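Local coordinates for protein fructose-bisphosphate aldolase class I (Thermoproteus tenax, PDB 1W8S) that belongs to the DeoC/LacD family of class I aldolases, enzymes built on a TIM-barrel fold, at residues E[20-24]-E[40-46]; E[56-62]-E[73-78]. The protein carries 2 engineered substitutions. One frame throughout, in Å; residues are numbered along the deposited sequence.

Contact 1. Residues E[20-24]-E[40-46]; sequences ILAYD and SADPEYI. With FBP (1,6-di-O-phosphono-beta-D-fructofuranose), chain O.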
ATOM      1  N   ILE E  20     -10.301 -34.176   6.272  1.00 12.38           N
ATOM      2  CA  ILE E  20      -9.761 -33.112   7.107  1.00 13.29           C
ATOM      3  C   ILE E  20     -10.929 -32.456   7.788  1.00 12.58           C
ATOM      4  O   ILE E  20     -11.892 -32.130   7.132  1.00 12.48           O
ATOM      5  CB  ILE E  20      -9.038 -32.069   6.237  1.00 13.11           C
ATOM      6  CG1 ILE E  20      -7.872 -32.694   5.479  1.00 14.36           C
ATOM      7  CG2 ILE E  20      -8.534 -30.945   7.102  1.00 15.63           C
ATOM      8  CD1 ILE E  20      -6.890 -33.306   6.351  1.00 15.20           C
ATOM      9  N   LEU E  21     -10.852 -32.302   9.099  1.00 12.87           N
ATOM     10  CA  LEU E  21     -11.911 -31.650   9.856  1.00 12.61           C
ATOM     11  C   LEU E  21     -11.641 -30.139   9.933  1.00 12.22           C
ATOM     12  O   LEU E  21     -10.707 -29.681  10.593  1.00 12.28           O
ATOM     13  CB  LEU E  21     -12.042 -32.249  11.250  1.00 12.65           C
ATOM     14  CG  LEU E  21     -13.307 -31.872  12.021  1.00 13.24           C
ATOM     15  CD1 LEU E  21     -14.565 -32.296  11.264  1.00 16.08           C
ATOM     16  CD2 LEU E  21     -13.291 -32.488  13.401  1.00 15.09           C
ATOM     17  N   ALA E  22     -12.475 -29.379   9.238  1.00 12.42           N
ATOM     18  CA  ALA E  22     -12.284 -27.950   9.060  1.00 13.01           C
ATOM     19  C   ALA E  22     -12.927 -27.220  10.227  1.00 12.99           C
ATOM     20  O   ALA E  22     -14.062 -27.485  10.567  1.00 13.34           O
ATOM     21  CB  ALA E  22     -12.925 -27.518   7.759  1.00 12.65           C
ATOM     22  N   TYR E  23     -12.209 -26.283  10.818  1.00 12.76           N
ATOM     23  CA  TYR E  23     -12.679 -25.571  11.970  1.00 11.91           C
ATOM     24  C   TYR E  23     -12.174 -24.127  12.012  1.00 13.19           C
ATOM     25  O   TYR E  23     -11.836 -23.621  13.082  1.00 12.64           O
ATOM     26  CB  TYR E  23     -12.264 -26.298  13.217  1.00 11.86           C
ATOM     27  CG  TYR E  23     -12.927 -25.846  14.473  1.00  9.75           C
ATOM     28  CD1 TYR E  23     -14.307 -25.924  14.604  1.00 11.76           C
ATOM     29  CD2 TYR E  23     -12.185 -25.404  15.564  1.00 10.84           C
ATOM     30  CE1 TYR E  23     -14.947 -25.567  15.794  1.00 10.11           C
ATOM     31  CE2 TYR E  23     -12.810 -25.051  16.775  1.00 11.02           C
ATOM     32  CZ  TYR E  23     -14.193 -25.123  16.870  1.00 10.82           C
ATOM     33  OH  TYR E  23     -14.833 -24.789  18.023  1.00 11.18           O
ATOM     34  N   ASP E  24     -12.138 -23.475  10.849  1.00 12.91           N
ATOM     35  CA  ASP E  24     -11.901 -22.023  10.788  1.00 14.62           C
ATOM     36  C   ASP E  24     -13.178 -21.211  10.868  1.00 14.02           C
ATOM     37  O   ASP E  24     -13.139 -19.988  10.754  1.00 14.17           O
ATOM     38  CB  ASP E  24     -11.085 -21.597   9.540  1.00 14.83           C
ATOM     39  CG  ASP E  24     -11.698 -22.081   8.225  1.00 18.77           C
ATOM     40  OD1 ASP E  24     -12.383 -23.141   8.231  1.00 22.00           O
ATOM     41  OD2 ASP E  24     -11.521 -21.496   7.133  1.00 19.10           O
ATOM     42  N   SER E  40     -19.619 -28.008  19.716  1.00 13.40           N
ATOM     43  CA  SER E  40     -18.776 -27.611  18.575  1.00 12.83           C
ATOM     44  C   SER E  40     -18.007 -26.284  18.732  1.00 12.44           C
ATOM     45  O   SER E  40     -17.054 -26.055  17.979  1.00 11.62           O
ATOM     46  CB  SER E  40     -19.582 -27.566  17.265  1.00 11.82           C
ATOM     47  OG  SER E  40     -20.529 -26.513  17.248  1.00 12.34           O
ATOM     48  N   ALA E  41     -18.445 -25.429  19.653  1.00 12.28           N
ATOM     49  CA  ALA E  41     -17.691 -24.216  20.046  1.00 12.91           C
ATOM     50  C   ALA E  41     -16.432 -24.486  20.847  1.00 13.30           C
ATOM     51  O   ALA E  41     -15.589 -23.613  20.983  1.00 13.24           O
ATOM     52  CB  ALA E  41     -18.579 -23.289  20.871  1.00 13.33           C
ATOM     53  N   ASP E  42     -16.312 -25.685  21.397  1.00 13.46           N
ATOM     54  CA  ASP E  42     -15.152 -26.080  22.195  1.00 13.47           C
ATOM     55  C   ASP E  42     -14.113 -26.777  21.292  1.00 12.87           C
ATOM     56  O   ASP E  42     -14.375 -27.906  20.807  1.00 12.36           O
ATOM     57  CB  ASP E  42     -15.631 -27.041  23.300  1.00 13.85           C
ATOM     58  CG  ASP E  42     -14.512 -27.480  24.214  1.00 15.19           C
ATOM     59  OD1 ASP E  42     -13.342 -27.092  23.972  1.00 14.38           O
ATOM     60  OD2 ASP E  42     -14.729 -28.181  25.225  1.00 16.06           O
ATOM     61  N   PRO E  43     -12.960 -26.133  21.028  1.00 12.64           N
ATOM     62  CA  PRO E  43     -11.947 -26.752  20.179  1.00 12.62           C
ATOM     63  C   PRO E  43     -11.437 -28.095  20.721  1.00 13.41           C
ATOM     64  O   PRO E  43     -11.047 -28.948  19.915  1.00 13.21           O
ATOM     65  CB  PRO E  43     -10.833 -25.686  20.104  1.00 13.51           C
ATOM     66  CG  PRO E  43     -11.473 -24.439  20.416  1.00 12.32           C
ATOM     67  CD  PRO E  43     -12.497 -24.821  21.523  1.00 12.42           C
ATOM     68  N   GLU E  44     -11.471 -28.310  22.041  1.00 13.77           N
ATOM     69  CA  GLU E  44     -11.095 -29.607  22.599  1.00 14.65           C
ATOM     70  C   GLU E  44     -12.009 -30.721  22.093  1.00 14.11           C
ATOM     71  O   GLU E  44     -11.551 -31.813  21.803  1.00 14.91           O
ATOM     72  CB  GLU E  44     -11.090 -29.590  24.137  1.00 15.78           C
ATOM     73  CG  GLU E  44     -10.121 -28.580  24.751  1.00 18.91           C
ATOM     74  CD  GLU E  44     -10.023 -28.652  26.286  1.00 23.88           C
ATOM     75  OE1 GLU E  44      -9.150 -27.958  26.838  1.00 30.23           O
ATOM     76  OE2 GLU E  44     -10.821 -29.360  26.946  1.00 27.67           O
ATOM     77  N   TYR E  45     -13.303 -30.436  21.988  1.00 13.21           N
ATOM     78  CA  TYR E  45     -14.274 -31.378  21.441  1.00 12.55           C
ATOM     79  C   TYR E  45     -13.950 -31.698  19.983  1.00 12.31           C
ATOM     80  O   TYR E  45     -14.004 -32.836  19.572  1.00 10.42           O
ATOM     81  CB  TYR E  45     -15.677 -30.781  21.557  1.00 12.93           C
ATOM     82  CG  TYR E  45     -16.735 -31.477  20.765  1.00 13.00           C
ATOM     83  CD1 TYR E  45     -17.379 -32.621  21.264  1.00 14.17           C
ATOM     84  CD2 TYR E  45     -17.111 -30.997  19.534  1.00 11.89           C
ATOM     85  CE1 TYR E  45     -18.368 -33.243  20.523  1.00 14.23           C
ATOM     86  CE2 TYR E  45     -18.080 -31.610  18.792  1.00 12.31           C
ATOM     87  CZ  TYR E  45     -18.703 -32.734  19.274  1.00 15.60           C
ATOM     88  OH  TYR E  45     -19.688 -33.302  18.497  1.00 17.26           O
ATOM     89  N   ILE E  46     -13.608 -30.672  19.214  1.00 11.15           N
ATOM     90  CA  ILE E  46     -13.224 -30.845  17.809  1.00 11.30           C
ATOM     91  C   ILE E  46     -11.992 -31.766  17.626  1.00 11.88           C
ATOM     92  O   ILE E  46     -11.960 -32.608  16.721  1.00 10.44           O
ATOM     93  CB  ILE E  46     -12.967 -29.486  17.160  1.00 11.59           C
ATOM     94  CG1 ILE E  46     -14.243 -28.630  17.172  1.00 12.15           C
ATOM     95  CG2 ILE E  46     -12.434 -29.644  15.737  1.00 10.91           C
ATOM     96  CD1 ILE E  46     -15.395 -29.200  16.374  1.00 13.91           C
TER
HETATM   97  P1  FBP O 270     -17.562 -26.738   5.647  1.00 16.68           P
HETATM   98  O1P FBP O 270     -18.311 -26.404   6.878  1.00 16.25           O
HETATM   99  O2P FBP O 270     -17.515 -28.254   5.289  1.00 14.16           O
HETATM  100  O3P FBP O 270     -18.074 -26.009   4.401  1.00 15.13           O
HETATM  101  O1  FBP O 270     -16.055 -26.290   5.910  1.00 15.99           O
HETATM  102  C1  FBP O 270     -15.087 -26.353   4.885  1.00 20.84           C
HETATM  103  C2  FBP O 270     -14.698 -24.925   4.474  1.00 24.86           C
HETATM  104  O2  FBP O 270     -13.765 -24.967   3.372  1.00 26.06           O
HETATM  105  C3  FBP O 270     -14.095 -24.090   5.612  1.00 24.70           C
HETATM  106  O3  FBP O 270     -12.732 -24.362   5.897  1.00 25.41           O
HETATM  107  C4  FBP O 270     -14.333 -22.676   5.083  1.00 26.46           C
HETATM  108  O4  FBP O 270     -14.356 -21.659   6.070  1.00 28.33           O
HETATM  109  C5  FBP O 270     -15.712 -22.819   4.456  1.00 28.64           C
HETATM  110  O5  FBP O 270     -15.831 -24.184   4.018  1.00 27.88           O
HETATM  111  C6  FBP O 270     -15.878 -21.842   3.298  1.00 30.90           C
HETATM  112  O6  FBP O 270     -17.130 -22.074   2.678  1.00 34.26           O
HETATM  113  P2  FBP O 270     -18.213 -20.883   2.512  1.00 35.66           P
HETATM  114  O4P FBP O 270     -19.573 -21.513   2.701  1.00 34.36           O
HETATM  115  O5P FBP O 270     -17.894 -19.756   3.497  1.00 31.87           O
HETATM  116  O6P FBP O 270     -18.237 -20.377   1.059  1.00 29.44           O

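Contact 2. Residues E[56-62]-E[73-78]; sequences DGVVFQR and VPLILK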
ATOM      1  N   ASP E  56      -7.671 -37.372   9.261  1.00 14.29           N
ATOM      2  CA  ASP E  56      -6.258 -37.137   8.951  1.00 14.34           C
ATOM      3  C   ASP E  56      -5.688 -35.841   9.474  1.00 13.91           C
ATOM      4  O   ASP E  56      -4.474 -35.690   9.561  1.00 13.64           O
ATOM      5  CB  ASP E  56      -6.051 -37.140   7.442  1.00 14.47           C
ATOM      6  CG  ASP E  56      -6.431 -38.454   6.834  1.00 14.30           C
ATOM      7  OD1 ASP E  56      -5.659 -39.442   7.026  1.00 15.35           O
ATOM      8  OD2 ASP E  56      -7.504 -38.592   6.192  1.00 12.87           O
ATOM      9  N   GLY E  57      -6.565 -34.897   9.783  1.00 13.00           N
ATOM     10  CA  GLY E  57      -6.130 -33.566  10.163  1.00 13.46           C
ATOM     11  C   GLY E  57      -7.266 -32.670  10.592  1.00 13.43           C
ATOM     12  O   GLY E  57      -8.451 -33.019  10.443  1.00 12.27           O
ATOM     13  N   VAL E  58      -6.878 -31.518  11.129  1.00 13.49           N
ATOM     14  CA  VAL E  58      -7.776 -30.426  11.462  1.00 13.94           C
ATOM     15  C   VAL E  58      -7.232 -29.133  10.834  1.00 14.18           C
ATOM     16  O   VAL E  58      -6.019 -29.007  10.634  1.00 13.25           O
ATOM     17  CB  VAL E  58      -7.888 -30.253  12.994  1.00 13.27           C
ATOM     18  CG1 VAL E  58      -8.605 -31.406  13.615  1.00 16.03           C
ATOM     19  CG2 VAL E  58      -6.489 -30.105  13.636  1.00 14.93           C
ATOM     20  N   VAL E  59      -8.120 -28.194  10.511  1.00 13.96           N
ATOM     21  CA  VAL E  59      -7.739 -26.872  10.030  1.00 14.36           C
ATOM     22  C   VAL E  59      -8.114 -25.869  11.136  1.00 13.69           C
ATOM     23  O   VAL E  59      -9.292 -25.763  11.484  1.00 13.17           O
ATOM     24  CB  VAL E  59      -8.504 -26.512   8.751  1.00 14.94           C
ATOM     25  CG1 VAL E  59      -8.100 -25.153   8.232  1.00 15.87           C
ATOM     26  CG2 VAL E  59      -8.285 -27.564   7.676  1.00 16.33           C
ATOM     27  N   PHE E  60      -7.125 -25.174  11.699  1.00 12.49           N
ATOM     28  CA  PHE E  60      -7.344 -24.164  12.745  1.00 12.40           C
ATOM     29  C   PHE E  60      -6.735 -22.818  12.289  1.00 12.49           C
ATOM     30  O   PHE E  60      -5.719 -22.806  11.606  1.00 12.21           O
ATOM     31  CB  PHE E  60      -6.606 -24.510  14.042  1.00 12.97           C
ATOM     32  CG  PHE E  60      -7.187 -25.655  14.868  1.00 12.35           C
ATOM     33  CD1 PHE E  60      -8.443 -26.209  14.626  1.00 11.80           C
ATOM     34  CD2 PHE E  60      -6.455 -26.129  15.955  1.00 12.87           C
ATOM     35  CE1 PHE E  60      -8.915 -27.228  15.410  1.00 13.76           C
ATOM     36  CE2 PHE E  60      -6.927 -27.136  16.758  1.00 11.02           C
ATOM     37  CZ  PHE E  60      -8.163 -27.694  16.486  1.00 13.96           C
ATOM     38  N   GLN E  61      -7.339 -21.716  12.730  1.00 11.99           N
ATOM     39  CA  GLN E  61      -6.674 -20.395  12.724  1.00 12.97           C
ATOM     40  C   GLN E  61      -5.649 -20.372  13.847  1.00 12.10           C
ATOM     41  O   GLN E  61      -5.688 -21.182  14.773  1.00 12.24           O
ATOM     42  CB  GLN E  61      -7.677 -19.261  12.944  1.00 13.26           C
ATOM     43  CG  GLN E  61      -8.845 -19.208  11.997  1.00 15.24           C
ATOM     44  CD  GLN E  61      -8.516 -18.576  10.679  1.00 20.52           C
ATOM     45  OE1 GLN E  61      -7.518 -17.836  10.544  1.00 20.73           O
ATOM     46  NE2 GLN E  61      -9.369 -18.833   9.697  1.00 19.11           N
ATOM     47  N   ARG E  62      -4.737 -19.415  13.779  1.00 12.27           N
ATOM     48  CA  ARG E  62      -3.614 -19.332  14.695  1.00 11.95           C
ATOM     49  C   ARG E  62      -3.981 -19.269  16.162  1.00 10.91           C
ATOM     50  O   ARG E  62      -3.284 -19.829  16.968  1.00 11.18           O
ATOM     51  CB  ARG E  62      -2.741 -18.124  14.374  1.00 13.43           C
ATOM     52  CG  ARG E  62      -3.413 -16.749  14.636  1.00 14.94           C
ATOM     53  CD  ARG E  62      -2.441 -15.553  14.604  1.00 15.93           C
ATOM     54  NE  ARG E  62      -1.274 -15.800  15.457  1.00 14.72           N
ATOM     55  CZ  ARG E  62      -0.060 -15.309  15.208  1.00 15.20           C
ATOM     56  NH1 ARG E  62       0.143 -14.479  14.187  1.00 14.45           N
ATOM     57  NH2 ARG E  62       0.949 -15.611  15.999  1.00 13.87           N
ATOM     58  N   VAL E  73      -3.509 -34.798  16.257  1.00 15.53           N
ATOM     59  CA  VAL E  73      -3.923 -35.011  14.876  1.00 15.86           C
ATOM     60  C   VAL E  73      -3.143 -33.966  14.062  1.00 14.85           C
ATOM     61  O   VAL E  73      -3.014 -32.842  14.513  1.00 14.71           O
ATOM     62  CB  VAL E  73      -5.439 -34.727  14.754  1.00 16.51           C
ATOM     63  CG1 VAL E  73      -5.901 -34.813  13.344  1.00 18.73           C
ATOM     64  CG2 VAL E  73      -6.209 -35.748  15.569  1.00 18.51           C
ATOM     65  N   PRO E  74      -2.632 -34.292  12.893  1.00 13.87           N
ATOM     66  CA  PRO E  74      -1.937 -33.278  12.084  1.00 13.31           C
ATOM     67  C   PRO E  74      -2.736 -31.984  11.862  1.00 13.39           C
ATOM     68  O   PRO E  74      -3.952 -31.988  11.692  1.00 12.73           O
ATOM     69  CB  PRO E  74      -1.692 -33.987  10.762  1.00 14.18           C
ATOM     70  CG  PRO E  74      -1.689 -35.450  11.088  1.00 13.56           C
ATOM     71  CD  PRO E  74      -2.609 -35.623  12.256  1.00 14.92           C
ATOM     72  N   LEU E  75      -2.027 -30.868  11.870  1.00 13.17           N
ATOM     73  CA  LEU E  75      -2.642 -29.548  11.832  1.00 12.42           C
ATOM     74  C   LEU E  75      -2.312 -28.842  10.514  1.00 12.88           C
ATOM     75  O   LEU E  75      -1.166 -28.809  10.117  1.00 12.75           O
ATOM     76  CB  LEU E  75      -2.113 -28.725  12.994  1.00 11.61           C
ATOM     77  CG  LEU E  75      -2.337 -27.219  12.955  1.00 12.19           C
ATOM     78  CD1 LEU E  75      -3.802 -26.894  13.062  1.00 13.43           C
ATOM     79  CD2 LEU E  75      -1.545 -26.560  14.073  1.00 14.62           C
ATOM     80  N   ILE E  76      -3.348 -28.289   9.877  1.00 13.17           N
ATOM     81  CA  ILE E  76      -3.238 -27.353   8.786  1.00 12.65           C
ATOM     82  C   ILE E  76      -3.595 -26.006   9.393  1.00 13.00           C
ATOM     83  O   ILE E  76      -4.711 -25.815   9.888  1.00 12.92           O
ATOM     84  CB  ILE E  76      -4.185 -27.712   7.662  1.00 13.63           C
ATOM     85  CG1 ILE E  76      -3.908 -29.137   7.185  1.00 13.08           C
ATOM     86  CG2 ILE E  76      -4.054 -26.714   6.506  1.00 13.86           C
ATOM     87  CD1 ILE E  76      -4.801 -29.601   6.031  1.00 15.08           C
ATOM     88  N   LEU E  77      -2.621 -25.102   9.425  1.00 12.17           N
ATOM     89  CA  LEU E  77      -2.814 -23.740   9.938  1.00 12.49           C
ATOM     90  C   LEU E  77      -3.330 -22.850   8.809  1.00 12.84           C
ATOM     91  O   LEU E  77      -2.651 -22.603   7.797  1.00 13.03           O
ATOM     92  CB  LEU E  77      -1.527 -23.221  10.528  1.00 12.66           C
ATOM     93  CG  LEU E  77      -1.488 -22.066  11.507  1.00 15.35           C
ATOM     94  CD1 LEU E  77      -2.370 -20.937  11.104  1.00 16.98           C
ATOM     95  CD2 LEU E  77      -1.901 -22.570  12.858  1.00 19.18           C
ATOM     96  N   LYS E  78      -4.592 -22.451   8.949  1.00 12.72           N
ATOM     97  CA  LYS E  78      -5.272 -21.547   8.044  1.00 13.23           C
ATOM     98  C   LYS E  78      -4.762 -20.135   8.306  1.00 12.30           C
ATOM     99  O   LYS E  78      -5.005 -19.583   9.382  1.00 13.24           O
ATOM    100  CB  LYS E  78      -6.774 -21.595   8.347  1.00 12.91           C
ATOM    101  CG  LYS E  78      -7.642 -20.666   7.511  1.00 18.39           C
ATOM    102  CD  LYS E  78      -7.351 -20.827   6.080  1.00 24.45           C
ATOM    103  CE  LYS E  78      -8.371 -20.100   5.186  1.00 27.75           C
ATOM    104  NZ  LYS E  78      -8.933 -18.904   5.767  1.00 28.18           N
TER
HETATM  105  O   HOH W   1      -4.564 -17.985  11.476  1.00 20.26           O

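Contact 1. Residues E[20-24]-E[40-46]
The ring of Tyr23 is the flat group on which this contact turns, and Ile46 lies over one of its faces. CG1 of Ile46 stands 3.5 Å from the ring centroid and 17° off the ring normal, a CH-pi contact displaced somewhat toward the rim, on the side of CE1 and CZ. At the edge, close to the ring plane, sits the carbonyl oxygen of Ser40. Tyr23 OH donates to Ser40 O over 2.6 Å, with the donor tilted 19° from the carbonyl plane. Pro43 CA stands oblique to the ring, and Pro43 CB is 3.9 Å from Tyr23 CE2. With CG anti to the backbone N (chi1 -167°), the ring points at the 40-43 segment and its hydroxyl ends at Ser40, just ahead of helix 43-53. Over the same face, toward CG, the second branch of Ile46, CG2, also meets CD2 of Leu21 at 3.8 Å, so one isoleucine packs against two side chains of 20-24. Asp42 is the N-cap of the helix: Glu44 N donates to its OD1 (3.0 Å) from above the carboxylate plane.

Asp24, the residue after Tyr23, belongs to the ligand pocket. Its OD1 accepts from O3 of the bound 1,6-di-O-phosphono-beta-D-fructofuranose at 2.7 Å, and its OD2 from O4 at 3.0 Å. Strand 18-22 belongs to the TIM barrel, whose ligand pockets lie as a rule at the C-terminal ends of the strands, as Asp24 bears out. Tyr23 is directed to the outer helix layer and Asp24 to the pocket. Arg166 of a neighbouring subunit hydrogen-bonds both Tyr23 OH and Ala41 O. Within the chain, Trp235 of helix 232-235 packs on Leu21, Ser40 and Ile46, while helix 62-68 borders Pro43.

Contact 2. Residues E[56-62]-E[73-78]
Val59 and Ile76 meet at a slant on one face of a parallel strand pair, the two strands of a right-handed beta-alpha-beta unit in the TIM barrel. Val59 CG2 lies 4.1 Å from Ile76 CB, while the other branch, CG1, is anti to the backbone N (chi1 -179°) and runs on to Lys78 CB at 3.8 Å. This face looks into the barrel, where the side chain of Val59 comes within about 5 Å of the bound 1,6-di-O-phosphono-beta-D-fructofuranose and Ile20 of strand 18-22 adjoins both Val59 and Ile76. The opposite face, carrying Val58, Phe60, Leu75 and Leu77, turns to the outer helices; Val58 and Phe60 pack on helix 43-53. Here Phe60 and Leu75 cross at about a right angle, with Leu75 CD1 3.8 Å from Phe60 CB, and Val58 CG2 lies over one face of the phenyl ring. Lys78 and Gln61 run side by side, and Lys78 NZ is hydrogen-bonded to Asn80 O. At the pair's beginning, Val73 CG1 packs against Gly57 CA at 3.4 Å. Four backbone hydrogen bonds, regularly exchanged between the strands, hold the register, among them Ile76 N to Val58 O, nearly straight at 176° and 2.9 Å long.

In the fold
After helix 4-12 the chain enters strand 18-22, and contact 1 closes the 15-residue connection, with its short helix 25-28, that leads to helix 43-53. The helix then leads into strand 57-60, and contact 2 closes the next turn of the barrel, across helix 62-68 to strand 75-81. The two loops follow in series, neither enclosing nor crossing the other. They meet in the sheet, where Leu21 N approaches Gly57 O at 2.8 Å, probably a hydrogen bond. Contact 1 ties strand to outer helix and contact 2 ties strand to strand; the pairing of strands 18-22 and 57-60 joins the two, and both contacts adjoin a neighbouring subunit.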